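Local atomic coordinates of alpha-1,4-endofucoidanase (Mariniflexile fucanivorans, PDB entry 6DLH), a protein that cleaves fucoidan internally as a retaining endo-alpha-1,4-fucoidan hydrolase of glycoside hydrolase family 107, and carries Ig-like modules beside its catalytic domain. Residues Asn264-Arg276 and Thr285-Gly297. Numbering follows the deposited sequence.
Sequences NAAIAFNNSVGDR and TLFDDYTFGHPFG
Both carboxylate oxygens of Asp288 are gripped. OD1 takes the backbone N of Phe269 at 2.8 Å, met nearly along its C-O bond, while OD2 receives Thr285 N through its anti lone pair and Thr285 OG1 from above the carboxylate plane. Water joins in at each oxygen: one molecule links OD1 to Phe269 O and Phe292 N, another ties OD2 to Asn271 ND2. Replacing Asp288 by an alanine would probably leave Phe269 N, Thr285 N and Thr285 OG1 without their acceptor, and the turn from Thr285 to Asp288 less firmly tied to the strand. Beside it, Ile267 O accepts two donors, Asp289 N at 2.6 Å in the carbonyl plane and Tyr290 N tilted from it; Asp289 OD2 accepts from Ile267 N (2.9 Å) through its anti lone pair, and its OD1 forms a salt bridge with Arg38. Segment 285-297 thus runs along strand 266-269 of the parallel sheet, probably part of a (beta/alpha)8-like catalytic barrel as in the related GH29 fucosidases; that strand also pairs with 222-226.

Three aromatic rings of 285-297 each receive an aliphatic carbon over the centre of one face. Ala268 CB sits 3.4 Å from the Tyr290 ring centroid, and the phenol OH reaches Glu145. Asn270, its CG trans to the backbone N (chi1 -175°), lays CB on the Phe292 ring and stacks its amide 12° from the ring plane, with ND2 bonded to Asp226. Farther along, Val273 CG2 stands 3.4 Å from the Phe296 centroid. Asn270 OD1 accepts Ser272 N at 2.9 Å, closing an Asx turn, and a water donates to that same OD1 and accepts from His294 N. Carboxylates and waters thus satisfy buried backbone groups alongside the few direct backbone bonds, while CH-pi contacts fasten the loop along the strand and the chain that follows it.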
loop_
_atom_site.group_PDB
_atom_site.type_symbol
_atom_site.label_atom_id
_atom_site.label_comp_id
_atom_site.label_asym_id
_atom_site.label_seq_id
_atom_site.Cartn_x
_atom_site.Cartn_y
_atom_site.Cartn_z
ATOM N N ASN A 264 14.174 -18.154 -3.390
ATOM C CA ASN A 264 12.998 -18.998 -3.514
ATOM C C ASN A 264 11.813 -18.183 -4.030
ATOM O O ASN A 264 10.720 -18.717 -4.197
ATOM C CB ASN A 264 12.639 -19.672 -2.188
ATOM C CG ASN A 264 13.660 -20.694 -1.736
ATOM O OD1 ASN A 264 14.184 -21.464 -2.539
ATOM N ND2 ASN A 264 13.925 -20.726 -0.440
ATOM N N ALA A 265 12.035 -16.888 -4.266
ATOM C CA ALA A 265 10.977 -16.019 -4.753
ATOM C C ALA A 265 10.539 -16.475 -6.146
ATOM O O ALA A 265 11.376 -16.671 -7.025
ATOM C CB ALA A 265 11.446 -14.584 -4.739
ATOM N N ALA A 266 9.222 -16.653 -6.325
ATOM C CA ALA A 266 8.635 -17.055 -7.599
ATOM C C ALA A 266 8.375 -15.820 -8.458
ATOM O O ALA A 266 7.877 -14.811 -7.956
ATOM C CB ALA A 266 7.371 -17.837 -7.347
ATOM N N ILE A 267 8.708 -15.913 -9.755
ATOM C CA ILE A 267 8.692 -14.761 -10.654
ATOM C C ILE A 267 7.691 -15.017 -11.776
ATOM O O ILE A 267 7.600 -16.140 -12.277
ATOM C CB ILE A 267 10.098 -14.470 -11.244
ATOM C CG1 ILE A 267 11.239 -14.602 -10.222
ATOM C CG2 ILE A 267 10.134 -13.135 -11.980
ATOM C CD1 ILE A 267 11.103 -13.727 -8.988
ATOM N N ALA A 268 6.975 -13.957 -12.180
ATOM C CA ALA A 268 6.072 -14.026 -13.318
ATOM C C ALA A 268 6.117 -12.710 -14.085
ATOM O O ALA A 268 6.093 -11.649 -13.474
ATOM C CB ALA A 268 4.663 -14.341 -12.864
ATOM N N PHE A 269 6.138 -12.806 -15.423
ATOM C CA PHE A 269 6.125 -11.654 -16.312
ATOM C C PHE A 269 4.843 -11.662 -17.140
ATOM O O PHE A 269 4.442 -12.702 -17.649
ATOM C CB PHE A 269 7.340 -11.699 -17.244
ATOM C CG PHE A 269 8.669 -11.601 -16.539
ATOM C CD1 PHE A 269 9.308 -12.738 -16.066
ATOM C CD2 PHE A 269 9.273 -10.368 -16.337
ATOM C CE1 PHE A 269 10.527 -12.643 -15.414
ATOM C CE2 PHE A 269 10.493 -10.274 -15.684
ATOM C CZ PHE A 269 11.114 -11.413 -15.221
ATOM N N ASN A 270 4.209 -10.494 -17.278
ATOM C CA ASN A 270 3.037 -10.378 -18.129
ATOM C C ASN A 270 3.473 -10.200 -19.583
ATOM O O ASN A 270 3.807 -9.090 -19.999
ATOM C CB ASN A 270 2.129 -9.219 -17.719
ATOM C CG ASN A 270 0.845 -9.178 -18.521
ATOM O OD1 ASN A 270 0.588 -10.060 -19.342
ATOM N ND2 ASN A 270 0.029 -8.165 -18.291
ATOM N N ASN A 271 3.438 -11.301 -20.344
ATOM C CA ASN A 271 3.711 -11.271 -21.775
ATOM C C ASN A 271 2.420 -11.521 -22.557
ATOM O O ASN A 271 2.446 -12.116 -23.637
ATOM C CB ASN A 271 4.818 -12.255 -22.169
ATOM C CG ASN A 271 6.176 -11.918 -21.585
ATOM O OD1 ASN A 271 6.608 -10.767 -21.624
ATOM N ND2 ASN A 271 6.843 -12.913 -21.022
ATOM N N SER A 272 1.296 -11.034 -22.010
ATOM C CA SER A 272 -0.009 -11.063 -22.658
ATOM C C SER A 272 -0.719 -12.399 -22.449
ATOM O O SER A 272 -0.114 -13.400 -22.060
ATOM C CB SER A 272 0.070 -10.700 -24.127
ATOM O OG SER A 272 0.489 -9.351 -24.279
ATOM N N VAL A 273 -2.029 -12.384 -22.717
ATOM C CA VAL A 273 -2.873 -13.565 -22.624
ATOM C C VAL A 273 -2.453 -14.564 -23.706
ATOM O O VAL A 273 -1.908 -14.178 -24.739
ATOM C CB VAL A 273 -4.364 -13.183 -22.733
ATOM C CG1 VAL A 273 -4.748 -12.681 -24.126
ATOM C CG2 VAL A 273 -5.282 -14.308 -22.280
ATOM N N GLY A 274 -2.691 -15.856 -23.449
ATOM C CA GLY A 274 -2.424 -16.893 -24.434
ATOM C C GLY A 274 -3.523 -16.999 -25.490
ATOM O O GLY A 274 -4.017 -15.992 -25.988
ATOM N N ASP A 275 -3.921 -18.239 -25.783
ATOM C CA ASP A 275 -4.728 -18.569 -26.947
ATOM C C ASP A 275 -5.956 -19.378 -26.524
ATOM O O ASP A 275 -5.831 -20.399 -25.846
ATOM C CB ASP A 275 -3.863 -19.328 -27.958
ATOM C CG ASP A 275 -4.602 -19.880 -29.166
ATOM O OD1 ASP A 275 -5.719 -19.397 -29.464
ATOM O OD2 ASP A 275 -4.044 -20.787 -29.812
ATOM N N ARG A 276 -7.138 -18.925 -26.967
ATOM C CA ARG A 276 -8.408 -19.585 -26.693
ATOM C C ARG A 276 -8.478 -20.936 -27.407
ATOM O O ARG A 276 -9.293 -21.783 -27.048
ATOM C CB ARG A 276 -9.578 -18.706 -27.152
ATOM C CG ARG A 276 -9.857 -18.767 -28.648
ATOM C CD ARG A 276 -10.854 -17.723 -29.125
ATOM N NE ARG A 276 -11.106 -17.841 -30.558
ATOM C CZ ARG A 276 -10.340 -17.307 -31.506
ATOM N NH1 ARG A 276 -9.371 -16.462 -31.185
ATOM N NH2 ARG A 276 -10.536 -17.634 -32.772
ATOM N N THR A 285 9.053 -17.740 -20.138
ATOM C CA THR A 285 10.439 -17.384 -20.378
ATOM C C THR A 285 11.307 -18.273 -19.493
ATOM O O THR A 285 10.791 -19.128 -18.775
ATOM C CB THR A 285 10.720 -15.902 -20.102
ATOM O OG1 THR A 285 10.547 -15.671 -18.703
ATOM C CG2 THR A 285 9.868 -14.964 -20.926
ATOM N N LEU A 286 12.627 -18.063 -19.548
ATOM C CA LEU A 286 13.545 -18.832 -18.722
ATOM C C LEU A 286 13.447 -18.373 -17.265
ATOM O O LEU A 286 14.066 -18.969 -16.388
ATOM C CB LEU A 286 14.968 -18.672 -19.270
ATOM C CG LEU A 286 15.253 -19.363 -20.607
ATOM C CD1 LEU A 286 16.438 -18.720 -21.309
ATOM C CD2 LEU A 286 15.479 -20.859 -20.428
ATOM N N PHE A 287 12.647 -17.330 -17.008
ATOM C CA PHE A 287 12.679 -16.670 -15.711
ATOM C C PHE A 287 11.303 -16.652 -15.042
ATOM O O PHE A 287 11.158 -16.091 -13.959
ATOM C CB PHE A 287 13.377 -15.307 -15.823
ATOM C CG PHE A 287 14.773 -15.401 -16.385
ATOM C CD1 PHE A 287 15.816 -15.900 -15.616
ATOM C CD2 PHE A 287 15.037 -15.041 -17.699
ATOM C CE1 PHE A 287 17.095 -16.015 -16.142
ATOM C CE2 PHE A 287 16.313 -15.163 -18.227
ATOM C CZ PHE A 287 17.340 -15.650 -17.448
ATOM N N ASP A 288 10.313 -17.301 -15.675
ATOM C CA ASP A 288 8.976 -17.450 -15.120
ATOM C C ASP A 288 8.916 -18.694 -14.235
ATOM O O ASP A 288 9.192 -19.799 -14.696
ATOM C CB ASP A 288 7.930 -17.553 -16.232
ATOM C CG ASP A 288 7.558 -16.223 -16.860
ATOM O OD1 ASP A 288 6.916 -15.399 -16.160
ATOM O OD2 ASP A 288 7.899 -16.024 -18.043
ATOM N N ASP A 289 8.540 -18.505 -12.966
ATOM C CA ASP A 289 8.266 -19.617 -12.070
ATOM C C ASP A 289 6.777 -19.943 -12.127
ATOM O O ASP A 289 6.381 -21.069 -11.847
ATOM C CB ASP A 289 8.698 -19.312 -10.631
ATOM C CG ASP A 289 10.196 -19.126 -10.471
ATOM O OD1 ASP A 289 10.917 -20.142 -10.508
ATOM O OD2 ASP A 289 10.627 -17.972 -10.314
ATOM N N TYR A 290 5.963 -18.934 -12.465
ATOM C CA TYR A 290 4.531 -19.124 -12.647
ATOM C C TYR A 290 4.018 -18.206 -13.750
ATOM O O TYR A 290 4.691 -17.248 -14.132
ATOM C CB TYR A 290 3.767 -18.931 -11.330
ATOM C CG TYR A 290 3.744 -17.539 -10.749
ATOM C CD1 TYR A 290 4.891 -16.950 -10.225
ATOM C CD2 TYR A 290 2.560 -16.824 -10.671
ATOM C CE1 TYR A 290 4.870 -15.679 -9.669
ATOM C CE2 TYR A 290 2.518 -15.554 -10.111
ATOM C CZ TYR A 290 3.673 -14.983 -9.604
ATOM O OH TYR A 290 3.625 -13.735 -9.057
ATOM N N THR A 291 2.816 -18.516 -14.246
ATOM C CA THR A 291 2.190 -17.707 -15.277
ATOM C C THR A 291 1.534 -16.496 -14.634
ATOM O O THR A 291 0.782 -16.640 -13.673
ATOM C CB THR A 291 1.175 -18.514 -16.098
ATOM O OG1 THR A 291 0.134 -18.968 -15.232
ATOM C CG2 THR A 291 1.812 -19.695 -16.795
ATOM N N PHE A 292 1.831 -15.314 -15.181
ATOM C CA PHE A 292 1.191 -14.079 -14.764
ATOM C C PHE A 292 -0.325 -14.263 -14.827
ATOM O O PHE A 292 -1.042 -13.919 -13.878
ATOM C CB PHE A 292 1.659 -12.919 -15.643
ATOM C CG PHE A 292 1.288 -11.550 -15.138
ATOM C CD1 PHE A 292 0.048 -10.998 -15.422
ATOM C CD2 PHE A 292 2.190 -10.799 -14.396
ATOM C CE1 PHE A 292 -0.287 -9.731 -14.967
ATOM C CE2 PHE A 292 1.854 -9.534 -13.939
ATOM C CZ PHE A 292 0.616 -9.002 -14.222
ATOM N N GLY A 293 -0.787 -14.807 -15.960
ATOM C CA GLY A 293 -2.147 -15.302 -16.118
ATOM C C GLY A 293 -3.196 -14.193 -16.164
ATOM O O GLY A 293 -4.229 -14.294 -15.519
ATOM N N HIS A 294 -2.924 -13.143 -16.942
ATOM C CA HIS A 294 -3.889 -12.096 -17.236
ATOM C C HIS A 294 -5.087 -12.722 -17.957
ATOM O O HIS A 294 -4.910 -13.571 -18.828
ATOM C CB HIS A 294 -3.181 -11.044 -18.092
ATOM C CG HIS A 294 -3.907 -9.756 -18.273
ATOM N ND1 HIS A 294 -4.900 -9.593 -19.229
ATOM C CD2 HIS A 294 -3.735 -8.547 -17.690
ATOM C CE1 HIS A 294 -5.334 -8.348 -19.198
ATOM N NE2 HIS A 294 -4.634 -7.687 -18.267
ATOM N N PRO A 295 -6.342 -12.352 -17.616
ATOM C CA PRO A 295 -7.507 -12.896 -18.313
ATOM C C PRO A 295 -7.654 -12.402 -19.753
ATOM O O PRO A 295 -7.080 -11.387 -20.136
ATOM C CB PRO A 295 -8.696 -12.446 -17.449
ATOM C CG PRO A 295 -8.192 -11.244 -16.687
ATOM C CD PRO A 295 -6.701 -11.445 -16.519
ATOM N N PHE A 296 -8.439 -13.137 -20.548
ATOM C CA PHE A 296 -8.849 -12.669 -21.858
ATOM C C PHE A 296 -9.775 -11.465 -21.697
ATOM O O PHE A 296 -10.460 -11.332 -20.684
ATOM C CB PHE A 296 -9.583 -13.785 -22.596
ATOM C CG PHE A 296 -8.729 -14.965 -22.981
ATOM C CD1 PHE A 296 -8.114 -15.014 -24.225
ATOM C CD2 PHE A 296 -8.564 -16.036 -22.112
ATOM C CE1 PHE A 296 -7.346 -16.112 -24.586
ATOM C CE2 PHE A 296 -7.795 -17.131 -22.474
ATOM C CZ PHE A 296 -7.179 -17.167 -23.708
ATOM N N GLY A 297 -9.798 -10.602 -22.718
ATOM C CA GLY A 297 -10.616 -9.401 -22.695
ATOM C C GLY A 297 -9.809 -8.195 -22.225
ATOM O O GLY A 297 -8.762 -8.338 -21.603
HETATM O O HOH W 1 4.170 -15.250 -16.943
HETATM O O HOH W 2 -0.598 -12.722 -18.684
HETATM O O HOH W 3 6.085 -15.490 -20.152
#